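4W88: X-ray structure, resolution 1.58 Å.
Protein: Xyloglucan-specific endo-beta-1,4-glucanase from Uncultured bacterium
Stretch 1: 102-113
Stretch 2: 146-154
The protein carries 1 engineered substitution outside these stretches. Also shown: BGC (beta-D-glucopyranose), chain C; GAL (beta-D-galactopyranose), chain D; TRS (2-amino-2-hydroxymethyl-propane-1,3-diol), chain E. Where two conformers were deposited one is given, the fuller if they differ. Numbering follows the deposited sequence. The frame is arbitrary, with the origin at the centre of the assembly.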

ATOM      1  N   THR A 102       4.782  -2.510  -6.293  1.00 14.23           N
ATOM      2  CA  THR A 102       4.860  -1.684  -7.507  1.00 14.58           C
ATOM      3  C   THR A 102       3.697  -0.683  -7.374  1.00 16.27           C
ATOM      4  O   THR A 102       2.647  -1.002  -6.787  1.00 15.60           O
ATOM      5  N   HIS A 103       3.846   0.493  -7.966  1.00 14.20           N
ATOM      6  CA  HIS A 103       2.994   1.597  -7.626  1.00 13.67           C
ATOM      7  C   HIS A 103       2.293   2.203  -8.869  1.00 14.26           C
ATOM      8  O   HIS A 103       1.330   1.581  -9.339  1.00 16.21           O
ATOM      9  N   HIS A 104       2.751   3.341  -9.391  1.00 14.50           N
ATOM     10  CA  HIS A 104       2.019   4.042 -10.452  1.00 14.70           C
ATOM     11  C   HIS A 104       2.314   3.436 -11.844  1.00 14.90           C
ATOM     12  O   HIS A 104       2.394   4.164 -12.871  1.00 16.48           O
ATOM     13  N   GLU A 105       2.510   2.128 -11.863  1.00 16.07           N
ATOM     14  CA  GLU A 105       2.563   1.356 -13.106  1.00 15.36           C
ATOM     15  C   GLU A 105       1.314   1.584 -13.962  1.00 13.63           C
ATOM     16  O   GLU A 105       1.353   1.489 -15.180  1.00 16.92           O
ATOM     17  N   THR A 106       0.252   1.942 -13.249  1.00 16.46           N
ATOM     18  CA  THR A 106      -1.083   2.230 -13.777  1.00 19.48           C
ATOM     19  C   THR A 106      -1.104   3.507 -14.684  1.00 17.28           C
ATOM     20  O   THR A 106      -2.088   3.724 -15.463  1.00 21.24           O
ATOM     21  N   ASN A 107      -0.060   4.377 -14.591  1.00 16.12           N
ATOM     22  CA  ASN A 107       0.031   5.548 -15.492  1.00 17.31           C
ATOM     23  C   ASN A 107       0.674   5.122 -16.822  1.00 18.66           C
ATOM     24  O   ASN A 107       0.654   5.899 -17.766  1.00 18.69           O
ATOM     25  N   TYR A 108       1.229   3.892 -16.875  1.00 15.98           N
ATOM     26  CA  TYR A 108       2.158   3.462 -17.920  1.00 16.83           C
ATOM     27  C   TYR A 108       1.558   2.205 -18.552  1.00 17.68           C
ATOM     28  O   TYR A 108       0.658   2.312 -19.415  1.00 22.47           O
ATOM     29  N   TRP A 109       2.092   1.044 -18.214  1.00 18.35           N
ATOM     30  CA  TRP A 109       1.744  -0.193 -18.853  1.00 17.77           C
ATOM     31  C   TRP A 109       0.602  -0.968 -18.189  1.00 17.61           C
ATOM     32  O   TRP A 109      -0.034  -1.819 -18.847  1.00 20.15           O
ATOM     33  N   LEU A 110       0.352  -0.696 -16.892  1.00 17.16           N
ATOM     34  CA  LEU A 110      -0.592  -1.499 -16.118  1.00 16.07           C
ATOM     35  C   LEU A 110      -2.012  -0.919 -16.254  1.00 18.67           C
ATOM     36  O   LEU A 110      -2.514  -0.213 -15.367  1.00 20.21           O
ATOM     37  N   LYS A 111      -2.593  -1.136 -17.425  1.00 20.70           N
ATOM     38  CA  LYS A 111      -3.937  -0.677 -17.794  1.00 20.29           C
ATOM     39  C   LYS A 111      -4.740  -1.952 -18.008  1.00 22.05           C
ATOM     40  O   LYS A 111      -4.373  -2.778 -18.861  1.00 20.77           O
ATOM     41  N   THR A 112      -5.801  -2.160 -17.205  1.00 19.88           N
ATOM     42  CA  THR A 112      -6.469  -3.475 -17.120  1.00 21.97           C
ATOM     43  C   THR A 112      -7.452  -3.770 -18.263  1.00 25.05           C
ATOM     44  O   THR A 112      -8.629  -3.848 -18.051  1.00 27.75           O
ATOM     45  N   ASP A 113      -6.934  -3.856 -19.477  1.00 25.29           N
ATOM     46  CA  ASP A 113      -7.701  -4.288 -20.607  1.00 25.13           C
ATOM     47  C   ASP A 113      -7.664  -5.787 -20.662  1.00 24.85           C
ATOM     48  O   ASP A 113      -6.613  -6.393 -20.859  1.00 24.24           O
ATOM     49  N   GLY A 146       1.971  -6.960  -4.802  1.00 15.00           N
ATOM     50  CA  GLY A 146       2.244  -7.086  -6.231  1.00 16.04           C
ATOM     51  C   GLY A 146       1.916  -5.857  -7.088  1.00 15.14           C
ATOM     52  O   GLY A 146       2.703  -5.493  -7.971  1.00 15.73           O
HETATM   53  N   MSE A 147       0.790  -5.207  -6.743  1.00 15.67           N
HETATM   54  CA  MSE A 147       0.236  -4.095  -7.517  1.00 16.12           C
HETATM   55  C   MSE A 147      -0.369  -3.100  -6.560  1.00 16.33           C
HETATM   56  O   MSE A 147      -0.742  -3.437  -5.419  1.00 16.10           O
ATOM     57  N   ASN A 148      -0.541  -1.880  -7.080  1.00 14.96           N
ATOM     58  CA  ASN A 148      -1.212  -0.788  -6.348  1.00 15.26           C
ATOM     59  C   ASN A 148      -2.354  -0.251  -7.176  1.00 15.28           C
ATOM     60  O   ASN A 148      -2.143   0.243  -8.303  1.00 17.02           O
ATOM     61  N   GLU A 149      -3.566  -0.422  -6.666  1.00 15.49           N
ATOM     62  CA  GLU A 149      -4.758   0.075  -7.314  1.00 16.70           C
ATOM     63  C   GLU A 149      -4.881  -0.253  -8.800  1.00 16.64           C
ATOM     64  O   GLU A 149      -5.136   0.626  -9.602  1.00 17.35           O
ATOM     65  N   PRO A 150      -4.586  -1.496  -9.168  1.00 15.63           N
ATOM     66  CA  PRO A 150      -4.604  -1.837 -10.600  1.00 17.46           C
ATOM     67  C   PRO A 150      -5.989  -1.583 -11.202  1.00 17.24           C
ATOM     68  O   PRO A 150      -6.993  -1.977 -10.597  1.00 17.03           O
ATOM     69  N   ARG A 151      -6.047  -0.938 -12.356  1.00 20.95           N
ATOM     70  CA  ARG A 151      -7.307  -0.471 -12.898  1.00 17.92           C
ATOM     71  C   ARG A 151      -7.096   0.054 -14.315  1.00 21.67           C
ATOM     72  O   ARG A 151      -5.951   0.076 -14.796  1.00 19.24           O
HETATM   73  N   MSE A 152      -8.178   0.525 -14.951  1.00 22.48           N
HETATM   74  CA  MSE A 152      -8.103   1.231 -16.240  1.00 20.93           C
HETATM   75  C   MSE A 152      -8.432   2.703 -15.900  1.00 23.45           C
HETATM   76  O   MSE A 152      -9.630   3.085 -15.749  1.00 23.94           O
ATOM     77  N   ALA A 153      -7.405   3.525 -15.789  1.00 21.47           N
ATOM     78  CA  ALA A 153      -7.618   4.932 -15.485  1.00 25.01           C
ATOM     79  C   ALA A 153      -8.489   5.580 -16.539  1.00 25.71           C
ATOM     80  O   ALA A 153      -8.307   5.364 -17.757  1.00 29.69           O
ATOM     81  N   GLY A 154      -9.463   6.342 -16.037  1.00 26.84           N
ATOM     82  CA  GLY A 154     -10.428   7.064 -16.847  1.00 29.20           C
ATOM     83  C   GLY A 154     -11.675   6.290 -17.216  1.00 28.12           C
ATOM     84  O   GLY A 154     -12.569   6.866 -17.777  1.00 30.25           O
TER

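Stretch 2 has no regular helix or strand, and stretch 1 only a short 3-10 segment; side chains and waters contribute to the contact. Thr102, in the p rotamer with its CA-to-CB bond sideways, opens the contact: its OG1 donates a hydrogen bond to the carbonyl O of Gly146 at 2.8 Å. A threonine hydroxyl can accept as well as donate, and here OG1 also accepts a hydrogen bond from water 1, 3.0 Å away. The same water donates to His103 O and accepts from Asn148 N, linking two backbones that do not bond directly at this level.

His103 starts away from stretch 2, but chi1 of -149° and chi2 of 78° bring its ring back over Asn148, a t rotamer that points toward stretch 1. The amide lies over one ring face, with CE1 of His103 3.2 Å from CG of Asn148. Beside this flat packing, both side chains also reach the bound TRS, probably from the crystallisation liquor: His103 NE2 shares a hydrogen bond with TRS O3 (2.9 Å), and Asn148 ND2 donates to TRS O1 (2.9 Å).

Thr106 (p), in the short 3-10 segment, points directly toward stretch 2 and suits its place by having two kinds of branch. Its methyl CG2 packs 3.6 Å from Glu149 O and 3.9 Å from Pro150 CA, while OG1 meets two waters. Water 2 lies 2.8 Å from Thr106 OG1 and donates to Asn148 O; water 3, 2.6 Å from Thr106 OG1, accepts from Arg151 NH2. The long Arg151 side chain leaves its backbone pointing away, yet its end returns to this site, where NH1 is anchored by donating to Glu149 O at 2.9 Å.

Leu110, extended with both chi angles t, has its CA-to-CB bond sideways, but its end comes nearer to stretch 2. A branched apolar side chain suits this place because it can touch two neighbours: its CD1 sits 4.0 Å from SE of selenomethionine Met147 (m), and its CD2 3.9 Å from CB of Pro150.

Lys111 (m at chi1) runs its aliphatic portion along selenomethionine Met152, with Lys111 CD 3.1 Å from Met152 CE in the one conformer given of the two deposited. The ammonium turns back to its own stretch, NZ donating to Thr106 O at 3.2 Å, so the chain offers carbon to its neighbour and keeps its charge near a carbonyl.

Thr112 (p) closes the contact. Its backbone N donates to Arg151 O at 3.3 Å, and its compact side chain fits against the same backbone, with OG1 3.0 Å from Arg151 C and CG2 4.1 Å from Pro150 C. The hydroxyl finds its hydrogen bond elsewhere in the structure.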

ATOM      1  CB  THR A 102       4.759  -2.493  -8.809  1.00 14.22           C
ATOM      2  OG1 THR A 102       3.401  -2.963  -9.078  1.00 15.86           O
ATOM      3  CG2 THR A 102       5.737  -3.621  -8.859  1.00 17.99           C
ATOM      4  CB  HIS A 103       3.663   2.601  -6.686  1.00 14.52           C
ATOM      5  CG  HIS A 103       2.672   3.266  -5.777  1.00 13.94           C
ATOM      6  ND1 HIS A 103       2.160   2.634  -4.654  1.00 15.50           N
ATOM      7  CD2 HIS A 103       2.109   4.501  -5.801  1.00 14.90           C
ATOM      8  CE1 HIS A 103       1.318   3.456  -4.050  1.00 15.29           C
ATOM      9  NE2 HIS A 103       1.273   4.583  -4.726  1.00 16.41           N
ATOM     10  CB  HIS A 104       2.341   5.536 -10.454  1.00 15.84           C
ATOM     11  CG  HIS A 104       1.751   6.264  -9.273  1.00 15.59           C
ATOM     12  ND1 HIS A 104       0.403   6.155  -8.896  1.00 16.49           N
ATOM     13  CD2 HIS A 104       2.336   7.099  -8.372  1.00 17.20           C
ATOM     14  CE1 HIS A 104       0.210   6.917  -7.846  1.00 19.21           C
ATOM     15  NE2 HIS A 104       1.361   7.490  -7.510  1.00 17.32           N
ATOM     16  CB  GLU A 105       2.673  -0.147 -12.817  1.00 15.32           C
ATOM     17  CG  GLU A 105       3.716  -0.520 -11.773  1.00 15.42           C
ATOM     18  CD  GLU A 105       5.152   0.023 -11.952  1.00 17.35           C
ATOM     19  OE1 GLU A 105       5.570   0.279 -13.114  1.00 16.90           O
ATOM     20  OE2 GLU A 105       5.839   0.249 -10.911  1.00 17.67           O
ATOM     21  CB  THR A 106      -2.053   2.415 -12.587  1.00 19.91           C
ATOM     22  OG1 THR A 106      -1.440   3.173 -11.503  1.00 20.91           O
ATOM     23  CG2 THR A 106      -2.510   1.042 -12.087  1.00 18.42           C
ATOM     24  CB  ASN A 107       0.912   6.641 -14.975  1.00 16.93           C
ATOM     25  CG  ASN A 107       0.398   7.300 -13.713  1.00 18.57           C
ATOM     26  OD1 ASN A 107      -0.707   6.966 -13.207  1.00 20.08           O
ATOM     27  ND2 ASN A 107       1.164   8.285 -13.221  1.00 17.72           N
ATOM     28  CB  TYR A 108       3.566   3.277 -17.348  1.00 18.21           C
ATOM     29  CG  TYR A 108       4.197   4.583 -16.948  1.00 16.49           C
ATOM     30  CD1 TYR A 108       4.738   5.453 -17.881  1.00 18.10           C
ATOM     31  CD2 TYR A 108       4.121   5.007 -15.619  1.00 17.31           C
ATOM     32  CE1 TYR A 108       5.222   6.708 -17.508  1.00 16.28           C
ATOM     33  CE2 TYR A 108       4.548   6.258 -15.261  1.00 15.72           C
ATOM     34  CZ  TYR A 108       5.165   7.080 -16.187  1.00 17.33           C
ATOM     35  OH  TYR A 108       5.573   8.346 -15.884  1.00 18.74           O
ATOM     36  CB  TRP A 109       2.997  -1.088 -18.848  1.00 19.52           C
ATOM     37  CG  TRP A 109       3.548  -1.374 -17.453  1.00 16.06           C
ATOM     38  CD1 TRP A 109       4.401  -0.625 -16.754  1.00 17.91           C
ATOM     39  CD2 TRP A 109       3.224  -2.523 -16.641  1.00 17.98           C
ATOM     40  NE1 TRP A 109       4.633  -1.217 -15.515  1.00 17.05           N
ATOM     41  CE2 TRP A 109       3.929  -2.393 -15.443  1.00 16.82           C
ATOM     42  CE3 TRP A 109       2.379  -3.624 -16.812  1.00 17.80           C
ATOM     43  CZ2 TRP A 109       3.821  -3.289 -14.426  1.00 15.69           C
ATOM     44  CZ3 TRP A 109       2.274  -4.549 -15.799  1.00 18.34           C
ATOM     45  CH2 TRP A 109       3.006  -4.369 -14.602  1.00 17.51           C
ATOM     46  CB  LEU A 110      -0.173  -1.671 -14.668  1.00 18.52           C
ATOM     47  CG  LEU A 110      -0.623  -2.966 -13.993  1.00 19.64           C
ATOM     48  CD1 LEU A 110      -0.089  -3.057 -12.565  1.00 19.10           C
ATOM     49  CD2 LEU A 110      -2.131  -3.122 -13.938  1.00 20.87           C
ATOM     50  CB  LYS A 111      -3.892   0.143 -19.050  1.00 24.00           C
ATOM     51  CG  LYS A 111      -2.848   1.218 -18.986  1.00 36.89           C
ATOM     52  CD  LYS A 111      -3.415   2.538 -18.836  1.00 45.71           C
ATOM     53  CE  LYS A 111      -2.425   3.674 -18.903  1.00 61.91           C
ATOM     54  NZ  LYS A 111      -3.018   4.901 -18.273  1.00 64.07           N
ATOM     55  CB  THR A 112      -7.179  -3.605 -15.762  1.00 23.40           C
ATOM     56  OG1 THR A 112      -7.999  -2.484 -15.553  1.00 24.26           O
ATOM     57  CG2 THR A 112      -6.153  -3.736 -14.685  1.00 23.27           C
ATOM     58  CB  ASP A 113      -7.127  -3.657 -21.867  1.00 31.29           C
ATOM     59  CG  ASP A 113      -7.823  -4.105 -23.120  1.00 32.03           C
ATOM     60  OD1 ASP A 113      -8.726  -5.008 -23.099  1.00 31.39           O
ATOM     61  OD2 ASP A 113      -7.427  -3.538 -24.142  1.00 40.32           O
HETATM   62  CB  MSE A 147      -0.875  -4.560  -8.509  1.00 15.78           C
HETATM   63  CG  MSE A 147      -0.351  -5.637  -9.443  1.00 15.70           C
HETATM   64 SE   MSE A 147      -1.795  -6.200 -10.680  1.00 18.58          SE
HETATM   65  CE  MSE A 147      -2.706  -7.472  -9.522  1.00 19.20           C
ATOM     66  CB  ASN A 148      -0.265   0.352  -6.071  1.00 14.68           C
ATOM     67  CG  ASN A 148      -0.907   1.436  -5.232  1.00 14.35           C
ATOM     68  OD1 ASN A 148      -1.225   1.189  -4.062  1.00 15.11           O
ATOM     69  ND2 ASN A 148      -1.235   2.562  -5.874  1.00 16.70           N
ATOM     70  CB  GLU A 149      -4.946   1.533  -7.024  1.00 15.77           C
ATOM     71  CG  GLU A 149      -5.047   1.842  -5.544  1.00 16.63           C
ATOM     72  CD  GLU A 149      -5.296   3.297  -5.164  1.00 20.94           C
ATOM     73  OE1 GLU A 149      -5.125   4.222  -6.003  1.00 25.85           O
ATOM     74  OE2 GLU A 149      -5.632   3.526  -3.938  1.00 21.23           O
ATOM     75  CB  PRO A 150      -4.237  -3.310 -10.607  1.00 18.01           C
ATOM     76  CG  PRO A 150      -4.709  -3.852  -9.247  1.00 18.49           C
ATOM     77  CD  PRO A 150      -4.339  -2.689  -8.325  1.00 16.43           C
ATOM     78  CB  ARG A 151      -7.924   0.649 -12.009  1.00 17.00           C
ATOM     79  CG  ARG A 151      -7.048   1.903 -11.952  1.00 16.94           C
ATOM     80  CD  ARG A 151      -7.345   2.871 -10.793  1.00 19.30           C
ATOM     81  NE  ARG A 151      -6.601   4.120 -10.945  1.00 19.72           N
ATOM     82  CZ  ARG A 151      -5.324   4.332 -10.652  1.00 19.25           C
ATOM     83  NH1 ARG A 151      -4.564   3.389 -10.189  1.00 19.68           N
ATOM     84  NH2 ARG A 151      -4.786   5.527 -10.813  1.00 23.13           N
HETATM   85  CB  MSE A 152      -9.129   0.685 -17.253  0.50 21.31           C
HETATM   86  CG  MSE A 152      -9.192   1.576 -18.494  0.50 30.23           C
HETATM   87 SE   MSE A 152      -7.588   1.277 -19.568  0.50 46.14          SE
HETATM   88  CE  MSE A 152      -6.545   2.783 -18.911  0.50 36.81           C
ATOM     89  CB  ALA A 153      -6.286   5.707 -15.287  1.00 30.98           C
TER
HETATM   90  C2  BGC C   4      -8.566   8.385  -4.828  1.00 42.17           C
HETATM   91  C3  BGC C   4      -7.299   7.537  -4.639  1.00 37.19           C
HETATM   92  C4  BGC C   4      -7.406   6.633  -3.458  1.00 44.55           C
HETATM   93  C5  BGC C   4      -8.850   6.057  -3.752  1.00 41.69           C
HETATM   94  C6  BGC C   4      -9.067   5.160  -2.594  1.00 51.07           C
HETATM   95  C1  BGC C   4      -9.858   7.747  -5.194  1.00 33.51           C
HETATM   96  O2  BGC C   4      -8.316   9.008  -6.000  1.00 46.23           O
HETATM   97  O3  BGC C   4      -6.253   8.458  -4.445  1.00 47.55           O
HETATM   98  O4  BGC C   4      -6.082   5.929  -3.197  1.00 32.00           O
HETATM   99  O5  BGC C   4      -9.964   7.062  -4.066  1.00 34.93           O
HETATM  100  O6  BGC C   4     -10.167   4.287  -2.643  1.00 46.30           O
HETATM  101  C1  GAL D   3      -9.383  10.747 -11.697  0.80 40.51           C
HETATM  102  C2  GAL D   3      -9.814   9.782 -12.843  0.80 35.68           C
HETATM  103  C3  GAL D   3     -10.080  10.769 -13.997  0.80 42.59           C
HETATM  104  C4  GAL D   3     -11.215  11.737 -13.633  0.80 36.32           C
HETATM  105  C5  GAL D   3     -10.633  12.587 -12.513  0.80 38.63           C
HETATM  106  C6  GAL D   3     -11.474  13.786 -12.170  0.80 29.61           C
HETATM  107  O2  GAL D   3      -8.887   8.861 -13.400  0.80 29.78           O
HETATM  108  O3  GAL D   3     -10.273  10.114 -15.227  0.80 49.93           O
HETATM  109  O4  GAL D   3     -12.382  11.033 -13.230  0.80 42.95           O
HETATM  110  O5  GAL D   3     -10.421  11.703 -11.416  0.80 41.09           O
HETATM  111  O6  GAL D   3     -10.684  14.673 -11.453  0.80 31.91           O
HETATM  112  C   TRS E 505      -2.633   7.002  -4.032  1.00 22.86           C
HETATM  113  C1  TRS E 505      -2.593   5.688  -4.840  1.00 30.85           C
HETATM  114  C2  TRS E 505      -3.157   8.036  -5.025  1.00 30.58           C
HETATM  115  C3  TRS E 505      -1.254   7.164  -3.352  1.00 25.12           C
HETATM  116  N   TRS E 505      -3.587   6.809  -2.932  1.00 30.34           N
HETATM  117  O1  TRS E 505      -2.263   4.564  -4.049  1.00 29.23           O
HETATM  118  O2  TRS E 505      -2.731   9.191  -4.345  1.00 34.84           O
HETATM  119  O3  TRS E 505      -0.121   7.087  -4.370  1.00 21.96           O
HETATM  120  O   HOH W   1       0.989  -1.291  -9.500  1.00 16.81           O
HETATM  121  O   HOH W   2      -1.586   2.923  -8.759  1.00 22.35           O
HETATM  122  O   HOH W   3      -1.627   5.675 -10.911  1.00 20.95           O
HETATM  123  O   HOH W   4      -4.663   2.448 -15.370  1.00 24.94           O